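Local coordinates for thioredoxin family protein (Streptococcus pneumoniae, PDB 2YP6) that is a surface-exposed thioredoxin-fold lipoprotein that probably reduces disulfides in extracellular partners and contributes to oxidative stress resistance, at residues A49-L54 with T143-Y147; K70-L74 with F181-N185; M88-M92 with G129-I133. All blocks are in the same frame, centred on the assembly; numbering follows the deposited sequence.

Overall arrangement
All three contacts pack outer elements of a thioredoxin-like fold against its central mixed sheet or against one another. Contacts 1 and 2 reach the same sheet and touch through Leu74, which meets Phe52 and Tyr147. Contact 2 also touches contact 3, where Tyr73 packs on Leu91. Contacts 1 and 3 do not meet. Contact 1 has mostly buried touching residues and none exposed; it joins aromatic packing to one tyrosine-carbonyl bond. Contact 2 runs from buried Phe181 and Tyr73 to exposed Asn185, with a lysine that reaches backbone carbonyls near the chain's C-terminus. Contact 3 mixes buried Met88, Leu91 and Ile133 with exposed loop residues, and is mostly apolar.

Contact 1: residues A49-L54 with T143-Y147; sequences APDFTL and TFQAY
Pro50 lies beside Ala146 and Phe52 beside Thr143, each pair with CA atoms 6.6 Å apart. Residues 49-52 are extended loop and lead into strand 53-56. Residues 143-146 are the end of helix 142-146, and Tyr147 is the first residue to leave helical angles. Its N still bonds back to Thr143 O.

Tyr147 carries much of the contact. Its CG stands anti to the carbonyl carbon (chi1 -79°), and its far end reaches residues 49-52. The hydroxyl donates to Pro50 O, with Tyr147 OH to Pro50 O at 2.7 Å. The donor lies in the carbonyl plane, on a lone pair, at a C=O...donor angle of 136°. Pro50 also packs on the same ring. Its CD sits over one face toward the rim, 3.8 Å from the centroid of the Tyr147 ring, a CH-pi contact. Pro50 CB meets Ala146 CB at 4.0 Å. Ala49 CB approaches Tyr147 OH at 3.4 Å.

The Phe52 side chain crosses that of Tyr147 at about a right angle. Tyr147 OH lies at the edge of the Phe52 ring, near its plane, 3.8 Å from Phe52 CE2. Thr143 CG2 comes obliquely to Phe52 CD2 at 3.8 Å. Leu54 and Thr143 reach toward each other, tip to tip, and both Leu54 methyls approach Thr143 OG1. That hydroxyl bonds to Asp138. Phe144 of the same helix lines the 3-cyclohexyl-1-propylphosphocholine pocket.

The contact joins the loop before strand 53-56 to the end of helix 142-146 in the thioredoxin-like fold. One phenol thus serves as both hydrogen-bond donor and apolar surface. The bond satisfies the Pro50 carbonyl and would limit swinging of the ring, while proline packs on its face.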
loop_
_atom_site.group_PDB
_atom_site.type_symbol
_atom_site.label_atom_id
_atom_site.label_comp_id
_atom_site.label_asym_id
_atom_site.label_seq_id
_atom_site.Cartn_x
_atom_site.Cartn_y
_atom_site.Cartn_z
ATOM N N ALA A 49 -1.768 -10.493 -8.981
ATOM C CA ALA A 49 -2.199 -9.824 -7.745
ATOM C C ALA A 49 -3.715 -9.751 -7.728
ATOM O O ALA A 49 -4.310 -9.347 -8.718
ATOM C CB ALA A 49 -1.612 -8.409 -7.692
ATOM N N PRO A 50 -4.345 -10.141 -6.612
ATOM C CA PRO A 50 -5.806 -10.102 -6.557
ATOM C C PRO A 50 -6.348 -8.691 -6.801
ATOM O O PRO A 50 -5.808 -7.675 -6.343
ATOM C CB PRO A 50 -6.118 -10.574 -5.132
ATOM C CG PRO A 50 -4.948 -11.385 -4.716
ATOM C CD PRO A 50 -3.760 -10.745 -5.394
ATOM N N ASP A 51 -7.402 -8.634 -7.588
ATOM C CA ASP A 51 -8.067 -7.380 -7.859
ATOM C C ASP A 51 -8.753 -6.833 -6.614
ATOM O O ASP A 51 -9.134 -7.584 -5.720
ATOM C CB ASP A 51 -9.119 -7.571 -8.931
ATOM C CG ASP A 51 -8.531 -7.589 -10.308
ATOM O OD1 ASP A 51 -8.192 -6.494 -10.807
ATOM O OD2 ASP A 51 -8.416 -8.689 -10.877
ATOM N N PHE A 52 -8.909 -5.520 -6.586
ATOM C CA PHE A 52 -9.704 -4.854 -5.576
ATOM C C PHE A 52 -10.288 -3.551 -6.084
ATOM O O PHE A 52 -9.784 -2.932 -7.049
ATOM C CB PHE A 52 -8.905 -4.649 -4.276
ATOM C CG PHE A 52 -7.642 -3.857 -4.452
ATOM C CD1 PHE A 52 -7.675 -2.472 -4.556
ATOM C CD2 PHE A 52 -6.416 -4.495 -4.494
ATOM C CE1 PHE A 52 -6.492 -1.726 -4.726
ATOM C CE2 PHE A 52 -5.228 -3.764 -4.658
ATOM C CZ PHE A 52 -5.266 -2.391 -4.765
ATOM N N THR A 53 -11.396 -3.169 -5.447
ATOM C CA THR A 53 -12.088 -1.912 -5.691
ATOM C C THR A 53 -12.367 -1.305 -4.316
ATOM O O THR A 53 -13.169 -1.840 -3.543
ATOM C CB THR A 53 -13.387 -2.116 -6.481
ATOM O OG1 THR A 53 -13.077 -2.719 -7.747
ATOM C CG2 THR A 53 -14.095 -0.790 -6.738
ATOM N N LEU A 54 -11.681 -0.204 -4.016
ATOM C CA LEU A 54 -11.792 0.437 -2.692
ATOM C C LEU A 54 -11.950 1.961 -2.774
ATOM O O LEU A 54 -11.434 2.584 -3.705
ATOM C CB LEU A 54 -10.534 0.140 -1.900
ATOM C CG LEU A 54 -10.214 -1.330 -1.666
ATOM C CD1 LEU A 54 -8.808 -1.462 -1.061
ATOM C CD2 LEU A 54 -11.308 -1.981 -0.808
ATOM N N THR A 143 -9.596 -7.247 1.179
ATOM C CA THR A 143 -8.326 -7.079 0.503
ATOM C C THR A 143 -7.190 -7.600 1.385
ATOM O O THR A 143 -6.318 -8.311 0.911
ATOM C CB THR A 143 -8.055 -5.615 0.139
ATOM O OG1 THR A 143 -9.215 -5.036 -0.441
ATOM C CG2 THR A 143 -6.886 -5.503 -0.847
ATOM N N PHE A 144 -7.203 -7.269 2.672
ATOM C CA PHE A 144 -6.271 -7.897 3.607
ATOM C C PHE A 144 -6.381 -9.425 3.545
ATOM O O PHE A 144 -5.384 -10.121 3.621
ATOM C CB PHE A 144 -6.541 -7.462 5.051
ATOM C CG PHE A 144 -5.824 -6.185 5.461
ATOM C CD1 PHE A 144 -6.298 -4.947 5.063
ATOM C CD2 PHE A 144 -4.700 -6.235 6.279
ATOM C CE1 PHE A 144 -5.656 -3.764 5.457
ATOM C CE2 PHE A 144 -4.057 -5.058 6.691
ATOM C CZ PHE A 144 -4.537 -3.822 6.280
ATOM N N GLN A 145 -7.607 -9.936 3.477
ATOM C CA GLN A 145 -7.804 -11.373 3.389
ATOM C C GLN A 145 -7.268 -11.909 2.064
ATOM O O GLN A 145 -6.576 -12.932 2.035
ATOM C CB GLN A 145 -9.287 -11.718 3.525
ATOM C CG GLN A 145 -9.570 -13.197 3.572
ATOM C CD GLN A 145 -11.040 -13.497 3.849
ATOM O OE1 GLN A 145 -11.852 -12.586 4.038
ATOM N NE2 GLN A 145 -11.384 -14.777 3.874
ATOM N N ALA A 146 -7.600 -11.232 0.971
ATOM C CA ALA A 146 -7.183 -11.692 -0.342
ATOM C C ALA A 146 -5.662 -11.779 -0.449
ATOM O O ALA A 146 -5.136 -12.680 -1.109
ATOM C CB ALA A 146 -7.720 -10.780 -1.425
ATOM N N TYR A 147 -4.959 -10.826 0.160
ATOM C CA TYR A 147 -3.503 -10.791 0.085
ATOM C C TYR A 147 -2.837 -11.580 1.237
ATOM O O TYR A 147 -1.605 -11.535 1.426
ATOM C CB TYR A 147 -3.005 -9.322 0.021
ATOM C CG TYR A 147 -3.145 -8.703 -1.359
ATOM C CD1 TYR A 147 -4.370 -8.321 -1.860
ATOM C CD2 TYR A 147 -2.028 -8.529 -2.177
ATOM C CE1 TYR A 147 -4.483 -7.797 -3.133
ATOM C CE2 TYR A 147 -2.144 -7.991 -3.428
ATOM C CZ TYR A 147 -3.373 -7.653 -3.915
ATOM O OH TYR A 147 -3.463 -7.108 -5.168
#

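Contact 2: residues K70-L74 with F181-N185; sequences KKVYL and FKEMN
The Phe181 ring meets strand 71-76 of the thioredoxin-like fold with its edge. Val72 O lies there, near the ring plane, 3.5 Å from Phe181 CZ, and Tyr73 CA is also in plane. Lys71 CB approaches the ring obliquely, 3.7 Å from Phe181 CD1. Phe102 of strand 102-108 stacks on the Phe181 ring. The Tyr73 ring is met at its own edge by Phe181 CE2, and the two side chains cross at about a right angle. Tyr73 CB packs against Phe181 CZ at 3.8 Å. Phe181 also touches Leu157 of strand 154-158. The last helix, 174-182, is thereby packed on the central sheet.

The Lys71 chain runs alongside Phe181 but points the other way. A chi1 of -60° sets Lys71 CG beside the backbone N, and the chain is extended from there on. This carries the ammonium beyond the ring to the Phe181 carbonyl, in the last turn of helix 174-182. On the way, Lys71 CE passes Asn185 O at 3.5 Å. Lys71 has a further partner in the salt bridge to Asp101. OXT of the C-terminal carboxylate, on Asn185, is bonded by Ser160. The negative charges nearby would be expected to favour the charged lysine.

Two backbone carbonyls take bonds from the ammonium. The one from Lys71 NZ to Met184 O, at 3.4 Å, is weak. Met184 N also makes a weak bond back to Phe181 O, which thus receives both a backbone N-H and the lysine. Lys71 NZ donates to Phe181 O at 2.8 Å, and it sits above the carbonyl plane, 39° out of it, rather than on a lone pair.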
loop_
_atom_site.group_PDB
_atom_site.type_symbol
_atom_site.label_atom_id
_atom_site.label_comp_id
_atom_site.label_asym_id
_atom_site.label_seq_id
_atom_site.Cartn_x
_atom_site.Cartn_y
_atom_site.Cartn_z
ATOM N N LYS A 70 1.331 -0.174 -15.055
ATOM C CA LYS A 70 2.190 0.469 -14.065
ATOM C C LYS A 70 2.568 -0.562 -13.019
ATOM O O LYS A 70 1.736 -1.365 -12.619
ATOM C CB LYS A 70 1.479 1.644 -13.349
ATOM C CG LYS A 70 1.027 2.785 -14.256
ATOM C CD LYS A 70 2.197 3.376 -15.039
ATOM C CE LYS A 70 3.075 4.310 -14.206
ATOM N NZ LYS A 70 4.130 4.949 -15.069
ATOM N N LYS A 71 3.830 -0.559 -12.602
ATOM C CA LYS A 71 4.245 -1.311 -11.435
ATOM C C LYS A 71 3.550 -0.673 -10.244
ATOM O O LYS A 71 3.222 0.520 -10.281
ATOM C CB LYS A 71 5.768 -1.271 -11.308
ATOM C CG LYS A 71 6.477 -1.881 -12.537
ATOM C CD LYS A 71 7.979 -1.674 -12.557
ATOM C CE LYS A 71 8.570 -2.085 -13.897
ATOM N NZ LYS A 71 10.012 -1.797 -13.993
ATOM N N VAL A 72 3.313 -1.453 -9.184
ATOM C CA VAL A 72 2.600 -0.924 -8.029
ATOM C C VAL A 72 3.325 -1.327 -6.754
ATOM O O VAL A 72 3.701 -2.465 -6.582
ATOM C CB VAL A 72 1.115 -1.392 -7.999
ATOM C CG1 VAL A 72 0.417 -0.969 -6.725
ATOM C CG2 VAL A 72 0.342 -0.845 -9.222
ATOM N N TYR A 73 3.522 -0.352 -5.877
ATOM C CA TYR A 73 4.036 -0.583 -4.512
ATOM C C TYR A 73 2.808 -0.589 -3.617
ATOM O O TYR A 73 2.168 0.451 -3.442
ATOM C CB TYR A 73 4.978 0.549 -4.195
ATOM C CG TYR A 73 5.695 0.586 -2.845
ATOM C CD1 TYR A 73 5.008 0.573 -1.632
ATOM C CD2 TYR A 73 7.065 0.741 -2.801
ATOM C CE1 TYR A 73 5.688 0.671 -0.422
ATOM C CE2 TYR A 73 7.752 0.832 -1.594
ATOM C CZ TYR A 73 7.048 0.801 -0.402
ATOM O OH TYR A 73 7.741 0.928 0.806
ATOM N N LEU A 74 2.425 -1.772 -3.116
ATOM C CA LEU A 74 1.167 -1.908 -2.365
ATOM C C LEU A 74 1.490 -2.243 -0.932
ATOM O O LEU A 74 2.020 -3.315 -0.678
ATOM C CB LEU A 74 0.291 -2.998 -2.982
ATOM C CG LEU A 74 -1.076 -3.213 -2.351
ATOM C CD1 LEU A 74 -1.983 -2.015 -2.524
ATOM C CD2 LEU A 74 -1.733 -4.460 -2.964
ATOM N N PHE A 181 11.960 -2.912 -8.339
ATOM C CA PHE A 181 11.156 -2.558 -9.497
ATOM C C PHE A 181 11.971 -2.584 -10.802
ATOM O O PHE A 181 11.439 -2.904 -11.890
ATOM C CB PHE A 181 10.492 -1.213 -9.283
ATOM C CG PHE A 181 9.292 -1.260 -8.386
ATOM C CD1 PHE A 181 8.235 -2.129 -8.634
ATOM C CD2 PHE A 181 9.195 -0.404 -7.293
ATOM C CE1 PHE A 181 7.113 -2.137 -7.829
ATOM C CE2 PHE A 181 8.090 -0.408 -6.484
ATOM C CZ PHE A 181 7.037 -1.277 -6.748
ATOM N N LYS A 182 13.261 -2.286 -10.711
ATOM C CA LYS A 182 14.124 -2.394 -11.886
ATOM C C LYS A 182 14.288 -3.819 -12.385
ATOM O O LYS A 182 14.507 -4.031 -13.588
ATOM C CB LYS A 182 15.499 -1.793 -11.614
ATOM C CG LYS A 182 15.477 -0.311 -11.572
ATOM C CD LYS A 182 16.841 0.241 -11.267
ATOM C CE LYS A 182 16.778 1.744 -11.167
ATOM N NZ LYS A 182 16.609 2.179 -9.764
ATOM N N GLU A 183 14.201 -4.803 -11.492
ATOM C CA GLU A 183 14.378 -6.199 -11.908
ATOM C C GLU A 183 13.065 -6.900 -12.289
ATOM O O GLU A 183 13.056 -8.095 -12.594
ATOM C CB GLU A 183 15.191 -7.013 -10.866
ATOM C CG GLU A 183 14.639 -7.109 -9.433
ATOM C CD GLU A 183 15.426 -8.122 -8.551
ATOM O OE1 GLU A 183 15.537 -9.293 -8.952
ATOM O OE2 GLU A 183 15.937 -7.758 -7.466
ATOM N N MET A 184 11.969 -6.148 -12.252
ATOM C CA MET A 184 10.644 -6.614 -12.647
ATOM C C MET A 184 10.250 -6.144 -14.017
ATOM O O MET A 184 10.653 -5.064 -14.432
ATOM C CB MET A 184 9.614 -5.955 -11.723
ATOM C CG MET A 184 9.090 -6.833 -10.679
ATOM S SD MET A 184 8.029 -5.811 -9.667
ATOM C CE MET A 184 9.144 -5.661 -8.355
ATOM N N ASN A 185 9.401 -6.914 -14.689
ATOM C CA ASN A 185 8.803 -6.461 -15.940
ATOM C C ASN A 185 7.764 -5.350 -15.760
ATOM O O ASN A 185 7.140 -5.148 -14.682
ATOM C CB ASN A 185 8.145 -7.631 -16.676
ATOM C CG ASN A 185 9.153 -8.633 -17.182
ATOM O OD1 ASN A 185 10.212 -8.262 -17.683
ATOM N ND2 ASN A 185 8.830 -9.906 -17.045
ATOM O OXT ASN A 185 7.535 -4.624 -16.734
HETATM O O HOH W 1 9.590 -2.540 -17.103
HETATM O O HOH W 2 11.420 -2.499 -16.126
#

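Contact 3: residues M88-M92 with G129-I133; sequences MPELM and GYKDI
A chi1 of -57° brings the Tyr130 ring under Met88 CB. That atom lies over the centre of one face, 3.9 Å from the centroid of the Tyr130 ring, a CH-pi contact. Beyond CG, Met88 is bent at both chi2 and chi3, and these bends turn its CE to Ile133 CG2 at 3.9 Å. Tyr130 also meets Pro89 CD obliquely, at its CE1. Phe125 packs edge-to-face with Tyr130.

Met92 lies along the loop. Its chain bends at chi3 (54°), which turns the terminal methyl toward the loop backbone. Met92 SD sits obliquely beside the Tyr130 ring, 5.3 Å from its centroid, in a Met-aromatic contact. Lys131 N donates a weak but fairly straight hydrogen bond to Met92 SD at 3.6 Å, with an N-H...S angle of 158°. Met92 CE touches Gly129 O at 3.6 Å, and Met92 CG touches Lys131 O at 3.4 Å.

Ile133 fills the other end of the contact. Its CD1 packs on Leu91 CG at 3.8 Å, and its CG1 meets Met92 CG at 3.7 Å. Leu91 and Ile133 both reach Thr106 of strand 102-108, so this end adjoins the central sheet.

The contact joins helix 88-96 to the loop between helix 120-127 and strand 135-137. Helix 120-127 ends in a Schellman motif at Gly129, which has positive phi. Helix 88-96 follows the Cys81-Cys84 disulfide in the chain, and Met88 lies near those cysteines without touching them. On the outer side, Lys131 and Asp132 pair in a salt bridge within the loop. Across the contact itself, adhesion is mainly apolar: Met88 CB covers one face of the tyrosine ring, the Met92 sulfur lies obliquely beside it, and that sulfur serves as a weak acceptor for a backbone N-H.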
loop_
_atom_site.group_PDB
_atom_site.type_symbol
_atom_site.label_atom_id
_atom_site.label_comp_id
_atom_site.label_asym_id
_atom_site.label_seq_id
_atom_site.Cartn_x
_atom_site.Cartn_y
_atom_site.Cartn_z
ATOM N N MET A 88 6.317 5.525 7.344
ATOM C CA MET A 88 5.547 6.390 6.442
ATOM C C MET A 88 6.338 7.606 5.862
ATOM O O MET A 88 6.191 7.903 4.671
ATOM C CB MET A 88 4.241 6.864 7.086
ATOM C CG MET A 88 3.228 5.748 7.321
ATOM S SD MET A 88 2.640 4.921 5.789
ATOM C CE MET A 88 2.084 6.326 4.975
ATOM N N PRO A 89 7.125 8.316 6.694
ATOM C CA PRO A 89 7.897 9.435 6.112
ATOM C C PRO A 89 8.818 8.973 4.969
ATOM O O PRO A 89 8.941 9.665 3.942
ATOM C CB PRO A 89 8.702 9.966 7.300
ATOM C CG PRO A 89 7.773 9.685 8.498
ATOM C CD PRO A 89 7.212 8.304 8.173
ATOM N N GLU A 90 9.416 7.799 5.113
ATOM C CA GLU A 90 10.286 7.301 4.067
ATOM C C GLU A 90 9.448 7.048 2.806
ATOM O O GLU A 90 9.897 7.320 1.703
ATOM C CB GLU A 90 11.034 6.041 4.499
ATOM C CG GLU A 90 11.963 5.544 3.407
ATOM C CD GLU A 90 12.795 4.331 3.814
ATOM O OE1 GLU A 90 12.441 3.684 4.828
ATOM O OE2 GLU A 90 13.795 4.041 3.104
ATOM N N LEU A 91 8.215 6.565 2.963
ATOM C CA LEU A 91 7.352 6.338 1.794
ATOM C C LEU A 91 6.959 7.660 1.110
ATOM O O LEU A 91 6.880 7.736 -0.123
ATOM C CB LEU A 91 6.102 5.555 2.196
ATOM C CG LEU A 91 5.242 5.058 1.029
ATOM C CD1 LEU A 91 6.066 4.207 0.081
ATOM C CD2 LEU A 91 4.023 4.303 1.549
ATOM N N MET A 92 6.741 8.707 1.902
ATOM C CA MET A 92 6.594 10.059 1.337
ATOM C C MET A 92 7.803 10.506 0.537
ATOM O O MET A 92 7.632 11.127 -0.523
ATOM C CB MET A 92 6.231 11.084 2.405
ATOM C CG MET A 92 4.883 10.780 3.039
ATOM S SD MET A 92 4.550 11.788 4.483
ATOM C CE MET A 92 4.784 13.421 3.830
ATOM N N GLY A 129 1.600 14.752 10.029
ATOM C CA GLY A 129 2.312 15.383 8.921
ATOM C C GLY A 129 2.349 14.531 7.659
ATOM O O GLY A 129 3.094 14.818 6.718
ATOM N N TYR A 130 1.547 13.472 7.619
ATOM C CA TYR A 130 1.567 12.591 6.460
ATOM C C TYR A 130 0.725 13.207 5.351
ATOM O O TYR A 130 -0.283 13.871 5.611
ATOM C CB TYR A 130 1.060 11.181 6.776
ATOM C CG TYR A 130 1.799 10.458 7.892
ATOM C CD1 TYR A 130 3.110 10.790 8.242
ATOM C CD2 TYR A 130 1.173 9.455 8.610
ATOM C CE1 TYR A 130 3.765 10.125 9.274
ATOM C CE2 TYR A 130 1.816 8.797 9.627
ATOM C CZ TYR A 130 3.096 9.123 9.958
ATOM O OH TYR A 130 3.700 8.453 10.985
ATOM N N LYS A 131 1.164 12.991 4.120
ATOM C CA LYS A 131 0.420 13.431 2.947
ATOM C C LYS A 131 1.062 12.868 1.689
ATOM O O LYS A 131 2.125 12.266 1.747
ATOM C CB LYS A 131 0.367 14.955 2.884
ATOM C CG LYS A 131 1.732 15.604 2.822
ATOM C CD LYS A 131 1.611 17.121 2.886
ATOM C CE LYS A 131 2.931 17.795 2.566
ATOM N NZ LYS A 131 3.195 17.840 1.091
ATOM N N ASP A 132 0.398 13.066 0.553
ATOM C CA ASP A 132 0.877 12.586 -0.743
ATOM C C ASP A 132 0.962 11.079 -0.857
ATOM O O ASP A 132 1.617 10.568 -1.765
ATOM C CB ASP A 132 2.228 13.226 -1.089
ATOM C CG ASP A 132 2.164 14.751 -1.093
ATOM O OD1 ASP A 132 1.137 15.315 -1.525
ATOM O OD2 ASP A 132 3.118 15.402 -0.618
ATOM N N ILE A 133 0.294 10.362 0.041
ATOM C CA ILE A 133 0.290 8.904 0.021
ATOM C C ILE A 133 -1.159 8.453 -0.060
ATOM O O ILE A 133 -1.924 8.767 0.833
ATOM C CB ILE A 133 0.891 8.317 1.319
ATOM C CG1 ILE A 133 2.372 8.658 1.416
ATOM C CG2 ILE A 133 0.696 6.793 1.376
ATOM C CD1 ILE A 133 3.180 8.199 0.232
#